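Local coordinates for nitrogenase molybdenum-iron protein beta chain (Clostridium pasteurianum, PDB 4WES), which forms, with the alpha chain, the molybdenum-iron component of nitrogenase, which reduces dinitrogen to ammonia, and shares an [8Fe-7S] cluster with that chain, at residues B[236-247]-B[259-267]. Residues are numbered along the deposited sequence; the frame is centred on the assembly and turned at random. Where two conformers were deposited one is given.
Sequences DLTLSLGSYASD and VPFKTLRTP
Asp247 OD1 takes a hydrogen bond from Ser240 OG at 2.7 Å and, in the conformer of Thr263 given here, one of two, a second from Thr263 OG1 at 2.7 Å. It so ties the helix, just past its first turn, to both strands of a right-handed beta-alpha-beta crossover, strand 237-241, helix 243-257 and strand 261-264. The serine hydroxyl meets the anti lone pair, whereas the threonine comes in on the syn side, 28° out of the carboxylate plane. Ser240 and Thr263 suit their places because their short hydroxyl side chains can reach this carboxylate; Phe261 shares the face. With OG1 beside its own backbone N (chi1 -61°), that conformer of Thr263 presents the hydroxyl to the acid and sets CG2 against Ser243 CB, 3.9 Å away.

Between the parallel strands the backbone ladder runs from Thr238 N to Gly242 N, whose bond to Leu264 O is nearly straight (175°). Gly242, the helix N-cap residue, has a positive phi at which a side chain would press on the preceding carbonyl and on Thr266 OG1.

Leucines dominate the other face, where Leu239 and Leu264 meet helix 270-284. Leu241 and Leu264 lie side by side, CD2 to CD1 3.7 Å, and Leu239 CD2 reaches the same CD1 from two residues earlier in the strand. Lys262 suits the outermost strand of the sheet: its CB packs on Leu239 while its amine leads away.

Near the start of the ladder, Thr238 OG1 also bonds Asn173 of the adjoining strand and gives its proton to a water 2.8 Å away; that water donates in turn to Val259 O.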
loop_
_atom_site.group_PDB
_atom_site.type_symbol
_atom_site.label_atom_id
_atom_site.label_comp_id
_atom_site.label_asym_id
_atom_site.label_seq_id
_atom_site.Cartn_x
_atom_site.Cartn_y
_atom_site.Cartn_z
ATOM N N ASP B 236 28.411 -25.366 -16.135
ATOM C CA ASP B 236 28.223 -25.380 -17.581
ATOM C C ASP B 236 28.169 -23.989 -18.195
ATOM O O ASP B 236 28.509 -23.798 -19.358
ATOM C CB ASP B 236 26.928 -26.089 -17.916
ATOM C CG ASP B 236 26.987 -27.579 -17.653
ATOM O OD1 ASP B 236 28.074 -28.202 -17.832
ATOM O OD2 ASP B 236 25.912 -28.146 -17.277
ATOM N N LEU B 237 27.693 -23.012 -17.417
ATOM C CA LEU B 237 27.297 -21.705 -17.924
ATOM C C LEU B 237 27.123 -20.808 -16.719
ATOM O O LEU B 237 26.709 -21.284 -15.651
ATOM C CB LEU B 237 25.961 -21.805 -18.683
ATOM C CG LEU B 237 25.366 -20.538 -19.284
ATOM C CD1 LEU B 237 26.236 -19.959 -20.374
ATOM C CD2 LEU B 237 23.950 -20.787 -19.776
ATOM N N THR B 238 27.384 -19.506 -16.904
ATOM C CA THR B 238 27.023 -18.482 -15.934
ATOM C C THR B 238 25.995 -17.548 -16.568
ATOM O O THR B 238 26.230 -17.028 -17.647
ATOM C CB THR B 238 28.265 -17.674 -15.499
ATOM O OG1 THR B 238 29.253 -18.545 -14.932
ATOM C CG2 THR B 238 27.880 -16.577 -14.518
ATOM N N LEU B 239 24.892 -17.321 -15.862
ATOM C CA LEU B 239 23.952 -16.256 -16.237
ATOM C C LEU B 239 24.266 -15.031 -15.397
ATOM O O LEU B 239 24.250 -15.080 -14.155
ATOM C CB LEU B 239 22.511 -16.692 -16.021
ATOM C CG LEU B 239 22.049 -17.855 -16.904
ATOM C CD1 LEU B 239 20.586 -18.193 -16.701
ATOM C CD2 LEU B 239 22.331 -17.586 -18.380
ATOM N N SER B 240 24.583 -13.931 -16.088
ATOM C CA SER B 240 24.897 -12.647 -15.449
ATOM C C SER B 240 23.646 -11.785 -15.512
ATOM O O SER B 240 23.267 -11.353 -16.600
ATOM C CB SER B 240 26.035 -12.005 -16.257
ATOM O OG SER B 240 26.309 -10.737 -15.720
ATOM N N LEU B 241 22.980 -11.577 -14.372
ATOM C CA LEU B 241 21.743 -10.820 -14.364
ATOM C C LEU B 241 22.059 -9.387 -14.001
ATOM O O LEU B 241 22.418 -9.096 -12.846
ATOM C CB LEU B 241 20.749 -11.388 -13.377
ATOM C CG LEU B 241 20.395 -12.870 -13.512
ATOM C CD1 LEU B 241 19.253 -13.254 -12.599
ATOM C CD2 LEU B 241 20.082 -13.311 -14.925
ATOM N N GLY B 242 21.935 -8.491 -14.969
ATOM C CA GLY B 242 22.260 -7.082 -14.754
ATOM C C GLY B 242 23.728 -6.856 -15.051
ATOM O O GLY B 242 24.586 -7.151 -14.249
ATOM N N SER B 243 24.022 -6.269 -16.211
ATOM C CA SER B 243 25.410 -6.152 -16.635
ATOM C C SER B 243 26.283 -5.324 -15.689
ATOM O O SER B 243 27.451 -5.662 -15.488
ATOM C CB SER B 243 25.510 -5.630 -18.057
ATOM O OG SER B 243 25.043 -4.291 -18.136
ATOM N N TYR B 244 25.735 -4.249 -15.132
ATOM C CA TYR B 244 26.555 -3.416 -14.271
ATOM C C TYR B 244 27.049 -4.181 -13.052
ATOM O O TYR B 244 28.224 -4.081 -12.665
ATOM C CB TYR B 244 25.815 -2.165 -13.823
ATOM C CG TYR B 244 25.698 -1.053 -14.839
ATOM C CD1 TYR B 244 24.847 -1.158 -15.918
ATOM C CD2 TYR B 244 26.386 0.143 -14.654
ATOM C CE1 TYR B 244 24.675 -0.110 -16.815
ATOM C CE2 TYR B 244 26.211 1.210 -15.525
ATOM C CZ TYR B 244 25.363 1.091 -16.601
ATOM O OH TYR B 244 25.163 2.151 -17.460
ATOM N N ALA B 245 26.139 -4.891 -12.384
ATOM C CA ALA B 245 26.485 -5.584 -11.164
ATOM C C ALA B 245 27.227 -6.906 -11.412
ATOM O O ALA B 245 28.015 -7.322 -10.558
ATOM C CB ALA B 245 25.234 -5.870 -10.335
ATOM N N SER B 246 26.901 -7.583 -12.504
ATOM C CA SER B 246 27.200 -8.997 -12.595
ATOM C C SER B 246 28.207 -9.396 -13.689
ATOM O O SER B 246 28.822 -10.472 -13.598
ATOM C CB SER B 246 25.905 -9.787 -12.808
ATOM O OG SER B 246 24.995 -9.512 -11.754
ATOM N N ASP B 247 28.377 -8.564 -14.727
ATOM C CA ASP B 247 29.202 -8.999 -15.851
ATOM C C ASP B 247 30.654 -9.155 -15.472
ATOM O O ASP B 247 31.309 -10.061 -15.979
ATOM C CB ASP B 247 29.107 -8.025 -17.023
ATOM C CG ASP B 247 28.036 -8.339 -18.014
ATOM O OD1 ASP B 247 27.227 -9.248 -17.813
ATOM O OD2 ASP B 247 28.020 -7.627 -19.065
ATOM N N VAL B 259 34.338 -21.075 -18.059
ATOM C CA VAL B 259 32.888 -21.197 -18.001
ATOM C C VAL B 259 32.275 -20.092 -18.854
ATOM O O VAL B 259 32.434 -18.901 -18.545
ATOM C CB VAL B 259 32.357 -21.072 -16.548
ATOM C CG1 VAL B 259 30.853 -21.238 -16.528
ATOM C CG2 VAL B 259 33.033 -22.064 -15.605
ATOM N N PRO B 260 31.540 -20.449 -19.927
ATOM C CA PRO B 260 30.926 -19.396 -20.740
ATOM C C PRO B 260 29.843 -18.650 -19.985
ATOM O O PRO B 260 29.323 -19.160 -18.983
ATOM C CB PRO B 260 30.297 -20.140 -21.920
ATOM C CG PRO B 260 30.252 -21.551 -21.516
ATOM C CD PRO B 260 31.172 -21.788 -20.388
ATOM N N PHE B 261 29.503 -17.449 -20.444
ATOM C CA PHE B 261 28.456 -16.704 -19.782
ATOM C C PHE B 261 27.510 -16.091 -20.779
ATOM O O PHE B 261 27.838 -15.887 -21.942
ATOM C CB PHE B 261 29.033 -15.648 -18.823
ATOM C CG PHE B 261 29.626 -14.448 -19.501
ATOM C CD1 PHE B 261 30.896 -14.493 -20.046
ATOM C CD2 PHE B 261 28.900 -13.267 -19.597
ATOM C CE1 PHE B 261 31.434 -13.386 -20.650
ATOM C CE2 PHE B 261 29.432 -12.159 -20.214
ATOM C CZ PHE B 261 30.694 -12.223 -20.745
ATOM N N LYS B 262 26.331 -15.746 -20.268
ATOM C CA LYS B 262 25.323 -14.983 -21.000
ATOM C C LYS B 262 24.832 -13.848 -20.115
ATOM O O LYS B 262 24.522 -14.073 -18.947
ATOM C CB LYS B 262 24.165 -15.905 -21.363
ATOM C CG LYS B 262 23.035 -15.330 -22.180
ATOM C CD LYS B 262 22.168 -16.444 -22.752
ATOM C CE LYS B 262 20.955 -15.909 -23.516
ATOM N NZ LYS B 262 21.277 -14.819 -24.487
ATOM N N THR B 263 24.733 -12.652 -20.680
ATOM C CA THR B 263 24.259 -11.496 -19.960
ATOM C C THR B 263 22.768 -11.329 -20.224
ATOM O O THR B 263 22.327 -11.412 -21.366
ATOM C CB THR B 263 25.018 -10.248 -20.412
ATOM O OG1 THR B 263 26.405 -10.418 -20.123
ATOM C CG2 THR B 263 24.489 -8.980 -19.700
ATOM N N LEU B 264 22.008 -11.064 -19.162
ATOM C CA LEU B 264 20.566 -10.864 -19.214
ATOM C C LEU B 264 20.222 -9.610 -18.440
ATOM O O LEU B 264 20.969 -9.189 -17.542
ATOM C CB LEU B 264 19.847 -12.050 -18.568
ATOM C CG LEU B 264 19.986 -13.392 -19.292
ATOM C CD1 LEU B 264 19.529 -14.529 -18.386
ATOM C CD2 LEU B 264 19.212 -13.389 -20.610
ATOM N N ARG B 265 19.105 -8.991 -18.779
ATOM C CA ARG B 265 18.573 -7.938 -17.939
ATOM C C ARG B 265 18.114 -8.507 -16.591
ATOM O O ARG B 265 17.675 -9.664 -16.490
ATOM C CB ARG B 265 17.383 -7.342 -18.618
ATOM C CG ARG B 265 17.755 -6.366 -19.649
ATOM C CD ARG B 265 16.512 -5.616 -20.146
ATOM N NE ARG B 265 17.019 -4.669 -21.061
ATOM C CZ ARG B 265 16.327 -4.013 -21.944
ATOM N NH1 ARG B 265 15.036 -4.240 -22.085
ATOM N NH2 ARG B 265 16.947 -3.152 -22.715
ATOM N N THR B 266 18.193 -7.666 -15.572
ATOM C CA THR B 266 17.496 -8.005 -14.338
ATOM C C THR B 266 16.061 -8.376 -14.688
ATOM O O THR B 266 15.418 -7.612 -15.403
ATOM C CB THR B 266 17.509 -6.802 -13.391
ATOM O OG1 THR B 266 18.859 -6.377 -13.167
ATOM C CG2 THR B 266 16.853 -7.132 -12.091
ATOM N N PRO B 267 15.552 -9.517 -14.178
ATOM C CA PRO B 267 14.263 -9.976 -14.709
ATOM C C PRO B 267 13.096 -9.279 -14.008
ATOM O O PRO B 267 12.487 -9.841 -13.090
ATOM C CB PRO B 267 14.300 -11.513 -14.469
ATOM C CG PRO B 267 15.250 -11.670 -13.329
ATOM C CD PRO B 267 16.316 -10.620 -13.566
HETATM O O HOH W 1 31.325 -17.437 -16.439
HETATM O O HOH W 2 20.392 -7.874 -11.435
HETATM O O HOH W 3 22.036 -6.544 -18.375
#